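Local structure of putative sugar ABC transporter (Yersinia enterocolitica subsp. enterocolitica 8081, 5ULB) at residues V186-A191 / W213-G219; A102-F106 / N269-V273; D61-Q65 / G84-Y88. The protein probably serves as the periplasmic substrate-binding component of an ABC transporter for a methylthioribose-like sugar, and binds the selenium analogue 5-Se-methyl-5-seleno-D-ribofuranose. One frame throughout, in Å; residues are numbered along the deposited sequence.

Interaction 1: residues V186-A191 / W213-G219; sequences VQGDTA and WDAFTQG
Two right-handed alpha-helices cross closely. V186-A191 opens helix 186-200. W213 is the N-cap of helix 214-226 and has an extended backbone (-153/134). The axes approach to 7.3 Å and cross at -52°. Q187 pairs with G219, CA to CA 4.1 Å. At this point backbones pack. G219 CA lies 3.3 Å from Q187 O, and A191 CA 3.3 Å from G219 O, as CA-H...O contacts. A CB on G219 would clash with Q187 O and T190 CB. In the apolar group, V186 (t) brings CG1 to A215 CB at 3.7 Å and F216 CD1 at 3.5 Å. Its CG2 meets W213 CH2 at 4.0 Å. W213 lies in the ligand pocket. Among polar side chains, T190 (m) donates from OG1 to V186 O at 2.7 Å. Q187 CD touches Q218 OE1 at 3.1 Å without a hydrogen bond. This glycine-mediated crossing joins two successive helices of one alpha/beta lobe. Backbone and apolar packing hold it, while the amides of Q187 and Q218 bond to Q242 and to D243 and D32.

Interaction 2: residues A102-F106 / N269-V273; sequences AVSVF and NLRLV
Strand 102-106 is covered by one face of helix 262-278. Its backbone is extended; N269-V273 is regular alpha-helix. The strand and helix axes come within 7.6 Å and run nearly antiparallel, at 157°. The register sets S104 against N269 (CA to CA 6.0 Å) and A102 against V273 (5.9 Å). A102, S104 and F106 point their CB toward the helix; V103 and V105 point away.

N269 (m, chi2 -89°) comes first. Its OD1 accepts a hydrogen bond at 2.8 Å from OG of S104 (t). Its ND2 lies 4.0 Å from F106 CB and donates to I265 O and T120 OG1. L270 points away and R271 is out of reach of the strand. R271 forms a salt bridge with E44. L272 (m, t) brings CD1 to 3.7 Å from S104 OG. V273 (t) closes the segment. Its CG1 meets A102 CB at 4.1 Å, and its CG2 lies 3.9 Å from S104 CB. V273 N donates to N269 O at 3.1 Å, the i to i+4 bond of the helix.

This is helix-on-sheet packing in an alpha/beta lobe of a periplasmic binding protein. F106 (t) starts toward the helix, but its end leads away, and the side chain touches the bound beta anomer. One buried polar link, S104 to N269, therefore sits beside an apolar patch, with the asparagine amide also tied to its own helix and to strand 118-122.

Interaction 3: residues D61-Q65 / G84-Y88; sequences DARFQ and GRDPY
The first turn of helix 61-73 faces the loop between strand 78-82 and helix 89-98. The loop is irregular, with a cis peptide before P87. The CA register pairs D61 with R85, F64 with G84, and Q65 with Y88 (CA to CA 8.1 Å).

D61 (m) is the polar hub. Its OD1 accepts from Y88 OH at 2.6 Å and from N27 ND2. Its OD2 accepts from water 1 at 2.6 Å, which accepts from R85 NH2 at 2.8 Å. The direct D61 OD2 to R85 NH2 salt bridge is long, 3.9 Å; the oxygen lies well out of the guanidinium plane, so only charge acts. Y88 OH accepts from R85 N at 3.0 Å. Q65 NE2 donates to D61 O at 3.1 Å.

Q65 (m) sets CG over the Y88 (p) ring, a CH-pi contact. The F64 (t) and Y88 rings meet rim to rim, planes at 49°.

The contact joins elements following parallel strands 51-56 and 78-82. The Y88 hydroxyl links loop amide to helix carboxylate, and water 1 bridges the charges.

Overall arrangement
All three contacts belong to a two-lobed periplasmic-binding-protein fold with the sugar between the lobes. Interactions 2 and 3 lie in one lobe, with centres about 18 Å apart and nearest atoms about 5 Å apart. Interaction 1 lies in the other, its centre about 29 Å from that of interaction 2 and about 23 Å from that of interaction 3. Its nearest atoms stay about 10 Å from each of them. Interactions 1 and 2 reach the ligand from their two lobes. The W213 side chain is about 4 Å from either bound anomer, and F106 about 3 Å from the beta form. Interaction 3 stands further back: the R85 side chain is about 8 Å from the sugar, but makes a cation-pi contact with F153 of the pocket.

Interaction 1: residues V186-A191 / W213-G219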
# COMPACT_ATOMS: atom_id res chain seq x y z
N VAL A 186 -13.20 1.81 -7.92
CA VAL A 186 -12.57 3.10 -7.65
C VAL A 186 -12.15 3.73 -8.94
O VAL A 186 -12.24 4.92 -9.11
CB VAL A 186 -11.43 2.95 -6.62
CG1 VAL A 186 -10.62 4.25 -6.48
CG2 VAL A 186 -11.84 2.45 -5.25
N GLN A 187 -11.63 2.96 -9.88
CA GLN A 187 -11.23 3.54 -11.16
C GLN A 187 -12.35 4.26 -11.90
O GLN A 187 -12.22 5.36 -12.35
CB GLN A 187 -10.58 2.51 -11.99
CG GLN A 187 -9.33 1.94 -11.31
CD GLN A 187 -8.75 0.82 -12.24
OE1 GLN A 187 -8.35 1.06 -13.45
NE2 GLN A 187 -8.58 -0.38 -11.65
N GLY A 188 -13.51 3.53 -12.05
CA GLY A 188 -14.60 4.13 -12.75
C GLY A 188 -15.25 5.26 -12.10
O GLY A 188 -15.59 6.25 -12.71
N ASP A 189 -15.40 5.11 -10.79
CA ASP A 189 -16.00 6.20 -10.00
C ASP A 189 -15.13 7.44 -10.08
O ASP A 189 -15.63 8.51 -10.30
CB ASP A 189 -16.09 5.75 -8.55
CG ASP A 189 -16.69 6.83 -7.61
OD1 ASP A 189 -17.80 7.39 -7.92
OD2 ASP A 189 -16.10 7.05 -6.47
N THR A 190 -13.80 7.24 -9.94
CA THR A 190 -12.89 8.40 -10.02
C THR A 190 -12.97 9.01 -11.38
O THR A 190 -12.94 10.24 -11.51
CB THR A 190 -11.49 8.01 -9.52
OG1 THR A 190 -11.55 7.39 -8.25
CG2 THR A 190 -10.60 9.23 -9.48
N ALA A 191 -12.95 8.16 -12.42
CA ALA A 191 -12.99 8.70 -13.76
C ALA A 191 -14.24 9.56 -14.01
O ALA A 191 -14.19 10.64 -14.62
CB ALA A 191 -12.95 7.60 -14.83
N TRP A 213 -3.36 7.68 -4.16
CA TRP A 213 -3.48 6.23 -4.27
C TRP A 213 -3.61 5.92 -5.75
O TRP A 213 -4.37 6.60 -6.43
CB TRP A 213 -4.74 5.72 -3.56
CG TRP A 213 -5.17 4.30 -3.64
CD1 TRP A 213 -4.49 3.17 -3.87
CD2 TRP A 213 -6.51 3.89 -3.23
NE1 TRP A 213 -5.33 2.04 -3.69
CE2 TRP A 213 -6.56 2.47 -3.29
CE3 TRP A 213 -7.67 4.59 -2.96
CZ2 TRP A 213 -7.75 1.80 -2.97
CZ3 TRP A 213 -8.83 3.90 -2.60
CH2 TRP A 213 -8.82 2.51 -2.65
N ASP A 214 -2.89 4.96 -6.26
CA ASP A 214 -2.90 4.77 -7.71
C ASP A 214 -4.25 4.26 -8.23
O ASP A 214 -4.52 4.42 -9.43
CB ASP A 214 -1.78 3.90 -8.25
CG ASP A 214 -1.73 2.45 -7.80
OD1 ASP A 214 -2.44 2.12 -6.85
OD2 ASP A 214 -0.93 1.71 -8.49
N ALA A 215 -5.14 3.73 -7.35
CA ALA A 215 -6.50 3.45 -7.82
C ALA A 215 -7.18 4.70 -8.26
O ALA A 215 -7.95 4.69 -9.25
CB ALA A 215 -7.28 2.75 -6.69
N PHE A 216 -7.00 5.80 -7.55
CA PHE A 216 -7.51 7.07 -7.98
C PHE A 216 -6.81 7.55 -9.24
O PHE A 216 -7.51 7.98 -10.18
CB PHE A 216 -7.33 8.15 -6.88
CG PHE A 216 -8.06 7.94 -5.57
CD1 PHE A 216 -9.32 7.37 -5.50
CD2 PHE A 216 -7.49 8.36 -4.36
CE1 PHE A 216 -9.99 7.28 -4.30
CE2 PHE A 216 -8.15 8.26 -3.17
CZ PHE A 216 -9.40 7.72 -3.15
N THR A 217 -5.51 7.50 -9.29
CA THR A 217 -4.79 8.04 -10.42
C THR A 217 -5.15 7.28 -11.69
O THR A 217 -5.26 7.92 -12.74
CB THR A 217 -3.29 7.95 -10.16
OG1 THR A 217 -3.03 8.48 -8.85
CG2 THR A 217 -2.51 8.74 -11.20
N GLN A 218 -5.38 5.96 -11.60
CA GLN A 218 -5.82 5.24 -12.78
C GLN A 218 -7.11 5.80 -13.33
O GLN A 218 -7.29 5.88 -14.58
CB GLN A 218 -5.97 3.77 -12.43
CG GLN A 218 -4.67 3.01 -12.23
CD GLN A 218 -4.81 1.73 -11.44
OE1 GLN A 218 -5.96 1.32 -11.05
NE2 GLN A 218 -3.69 1.09 -11.14
N GLY A 219 -8.05 6.09 -12.44
CA GLY A 219 -9.30 6.66 -12.94
C GLY A 219 -9.13 8.03 -13.50
O GLY A 219 -9.75 8.44 -14.53

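Interaction 2: residues A102-F106 / N269-V273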
# COMPACT_ATOMS: atom_id res chain seq x y z
N ALA A 102 -0.46 -14.22 17.39
CA ALA A 102 0.60 -13.32 16.89
C ALA A 102 -0.01 -12.32 15.90
O ALA A 102 -0.88 -12.69 15.08
CB ALA A 102 1.68 -14.13 16.18
N VAL A 103 0.49 -11.03 15.93
CA VAL A 103 -0.16 -10.04 15.11
C VAL A 103 0.83 -8.98 14.62
O VAL A 103 1.64 -8.48 15.42
CB VAL A 103 -1.39 -9.42 15.80
CG1 VAL A 103 -1.05 -8.92 17.22
CG2 VAL A 103 -2.10 -8.38 14.97
N SER A 104 0.69 -8.64 13.34
CA SER A 104 1.34 -7.48 12.78
C SER A 104 0.24 -6.70 12.01
O SER A 104 -0.66 -7.32 11.43
CB SER A 104 2.48 -7.87 11.84
OG SER A 104 3.20 -6.79 11.34
N VAL A 105 0.35 -5.36 11.96
CA VAL A 105 -0.58 -4.58 11.29
C VAL A 105 0.12 -3.62 10.33
O VAL A 105 1.27 -3.26 10.51
CB VAL A 105 -1.57 -3.84 12.18
CG1 VAL A 105 -2.32 -4.85 13.11
CG2 VAL A 105 -0.91 -2.75 13.00
N PHE A 106 -0.61 -3.26 9.27
CA PHE A 106 -0.13 -2.34 8.23
C PHE A 106 -1.16 -1.23 8.04
O PHE A 106 -2.36 -1.52 7.90
CB PHE A 106 0.11 -3.05 6.93
CG PHE A 106 0.52 -2.13 5.80
CD1 PHE A 106 1.73 -1.41 5.84
CD2 PHE A 106 -0.30 -1.93 4.77
CE1 PHE A 106 2.00 -0.52 4.84
CE2 PHE A 106 0.02 -1.03 3.77
CZ PHE A 106 1.14 -0.25 3.81
N ASN A 269 5.14 -8.27 6.48
CA ASN A 269 4.19 -8.56 7.57
C ASN A 269 4.09 -10.03 7.89
O ASN A 269 3.99 -10.37 9.08
CB ASN A 269 2.82 -7.90 7.24
CG ASN A 269 2.81 -6.41 7.60
OD1 ASN A 269 2.45 -6.09 8.76
ND2 ASN A 269 3.22 -5.50 6.72
N LEU A 270 4.14 -10.89 6.91
CA LEU A 270 4.17 -12.34 7.18
C LEU A 270 5.42 -12.70 7.94
O LEU A 270 5.37 -13.49 8.86
CB LEU A 270 3.96 -13.10 5.84
CG LEU A 270 3.64 -14.57 5.94
CD1 LEU A 270 4.84 -15.43 6.26
CD2 LEU A 270 2.46 -14.89 6.77
N ARG A 271 6.60 -12.23 7.47
CA ARG A 271 7.86 -12.52 8.16
C ARG A 271 7.76 -12.16 9.65
O ARG A 271 8.24 -12.88 10.54
CB ARG A 271 9.04 -11.76 7.53
CG ARG A 271 9.34 -12.15 6.14
CD ARG A 271 10.53 -11.30 5.64
NE ARG A 271 10.71 -11.44 4.21
CZ ARG A 271 11.56 -10.72 3.48
NH1 ARG A 271 12.30 -9.81 4.05
NH2 ARG A 271 11.68 -10.92 2.20
N LEU A 272 7.20 -10.98 9.95
CA LEU A 272 7.03 -10.54 11.32
C LEU A 272 6.17 -11.48 12.16
O LEU A 272 6.52 -11.81 13.25
CB LEU A 272 6.50 -9.08 11.37
CG LEU A 272 7.53 -8.02 10.95
CD1 LEU A 272 6.81 -6.74 10.54
CD2 LEU A 272 8.44 -7.77 12.14
N VAL A 273 5.03 -11.90 11.57
CA VAL A 273 4.20 -12.89 12.28
C VAL A 273 4.88 -14.20 12.47
O VAL A 273 4.79 -14.81 13.53
CB VAL A 273 2.85 -13.00 11.57
CG1 VAL A 273 2.04 -14.14 12.13
CG2 VAL A 273 2.08 -11.75 11.72

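Interaction 3: residues D61-Q65 / G84-Y88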
# COMPACT_ATOMS: atom_id res chain seq x y z
N ASP A 61 -16.35 -1.01 7.31
CA ASP A 61 -15.73 -1.26 8.57
C ASP A 61 -16.42 -2.32 9.41
O ASP A 61 -15.79 -3.01 10.25
CB ASP A 61 -15.61 0.02 9.35
CG ASP A 61 -14.66 1.07 8.69
OD1 ASP A 61 -13.45 0.93 8.79
OD2 ASP A 61 -15.25 1.94 7.98
N ALA A 62 -17.75 -2.44 9.27
CA ALA A 62 -18.49 -3.49 9.96
C ALA A 62 -18.10 -4.85 9.52
O ALA A 62 -17.88 -5.76 10.37
CB ALA A 62 -19.95 -3.30 9.84
N ARG A 63 -17.94 -5.01 8.23
CA ARG A 63 -17.54 -6.31 7.65
C ARG A 63 -16.08 -6.59 8.06
O ARG A 63 -15.74 -7.74 8.41
CB ARG A 63 -17.69 -6.29 6.15
CG ARG A 63 -19.17 -6.18 5.72
CD ARG A 63 -19.49 -6.27 4.23
NE ARG A 63 -19.38 -7.66 3.81
CZ ARG A 63 -18.35 -8.18 3.19
NH1 ARG A 63 -18.42 -9.49 2.89
NH2 ARG A 63 -17.29 -7.43 2.88
N PHE A 64 -15.20 -5.57 8.11
CA PHE A 64 -13.83 -5.71 8.58
C PHE A 64 -13.81 -6.29 9.99
O PHE A 64 -13.15 -7.30 10.28
CB PHE A 64 -13.14 -4.37 8.55
CG PHE A 64 -11.68 -4.45 8.99
CD1 PHE A 64 -10.70 -4.79 8.06
CD2 PHE A 64 -11.31 -4.15 10.23
CE1 PHE A 64 -9.40 -4.79 8.45
CE2 PHE A 64 -9.99 -4.20 10.64
CZ PHE A 64 -9.07 -4.54 9.76
N GLN A 65 -14.55 -5.66 10.92
CA GLN A 65 -14.67 -6.13 12.24
C GLN A 65 -15.20 -7.54 12.40
O GLN A 65 -14.63 -8.34 13.19
CB GLN A 65 -15.42 -5.15 13.13
CG GLN A 65 -14.78 -3.76 13.29
CD GLN A 65 -15.68 -2.84 13.96
OE1 GLN A 65 -15.81 -2.79 15.20
NE2 GLN A 65 -16.34 -2.00 13.13
N GLY A 84 -6.97 -1.03 9.00
CA GLY A 84 -7.93 -0.92 10.13
C GLY A 84 -8.03 0.50 10.61
O GLY A 84 -7.01 1.19 10.74
N ARG A 85 -9.25 0.97 10.84
CA ARG A 85 -9.50 2.36 11.18
C ARG A 85 -9.80 2.55 12.66
O ARG A 85 -10.14 1.61 13.41
CB ARG A 85 -10.62 2.95 10.30
CG ARG A 85 -10.26 3.00 8.86
CD ARG A 85 -11.37 3.59 7.94
NE ARG A 85 -11.91 4.78 8.51
CZ ARG A 85 -12.76 5.47 7.89
NH1 ARG A 85 -13.23 6.59 8.48
NH2 ARG A 85 -13.19 4.98 6.74
N ASP A 86 -9.74 3.80 13.05
CA ASP A 86 -10.39 4.21 14.29
C ASP A 86 -11.90 4.18 14.10
O ASP A 86 -12.39 4.37 13.00
CB ASP A 86 -9.98 5.71 14.58
CG ASP A 86 -8.60 5.83 15.30
OD1 ASP A 86 -8.35 5.03 16.24
OD2 ASP A 86 -7.89 6.78 14.92
N PRO A 87 -12.64 3.93 15.15
CA PRO A 87 -12.21 3.86 16.58
C PRO A 87 -11.90 2.48 17.04
O PRO A 87 -11.41 2.31 18.19
CB PRO A 87 -13.50 4.29 17.32
CG PRO A 87 -14.58 3.81 16.47
CD PRO A 87 -14.12 4.05 15.02
N TYR A 88 -12.16 1.48 16.21
CA TYR A 88 -12.22 0.10 16.73
C TYR A 88 -10.88 -0.70 16.75
O TYR A 88 -10.81 -1.77 17.41
CB TYR A 88 -13.31 -0.69 15.94
CG TYR A 88 -12.98 -0.63 14.44
CD1 TYR A 88 -12.05 -1.46 13.91
CD2 TYR A 88 -13.62 0.34 13.59
CE1 TYR A 88 -11.72 -1.43 12.56
CE2 TYR A 88 -13.27 0.43 12.26
CZ TYR A 88 -12.30 -0.49 11.72
OH TYR A 88 -11.93 -0.36 10.41
O HOH W 1 -13.73 2.39 5.95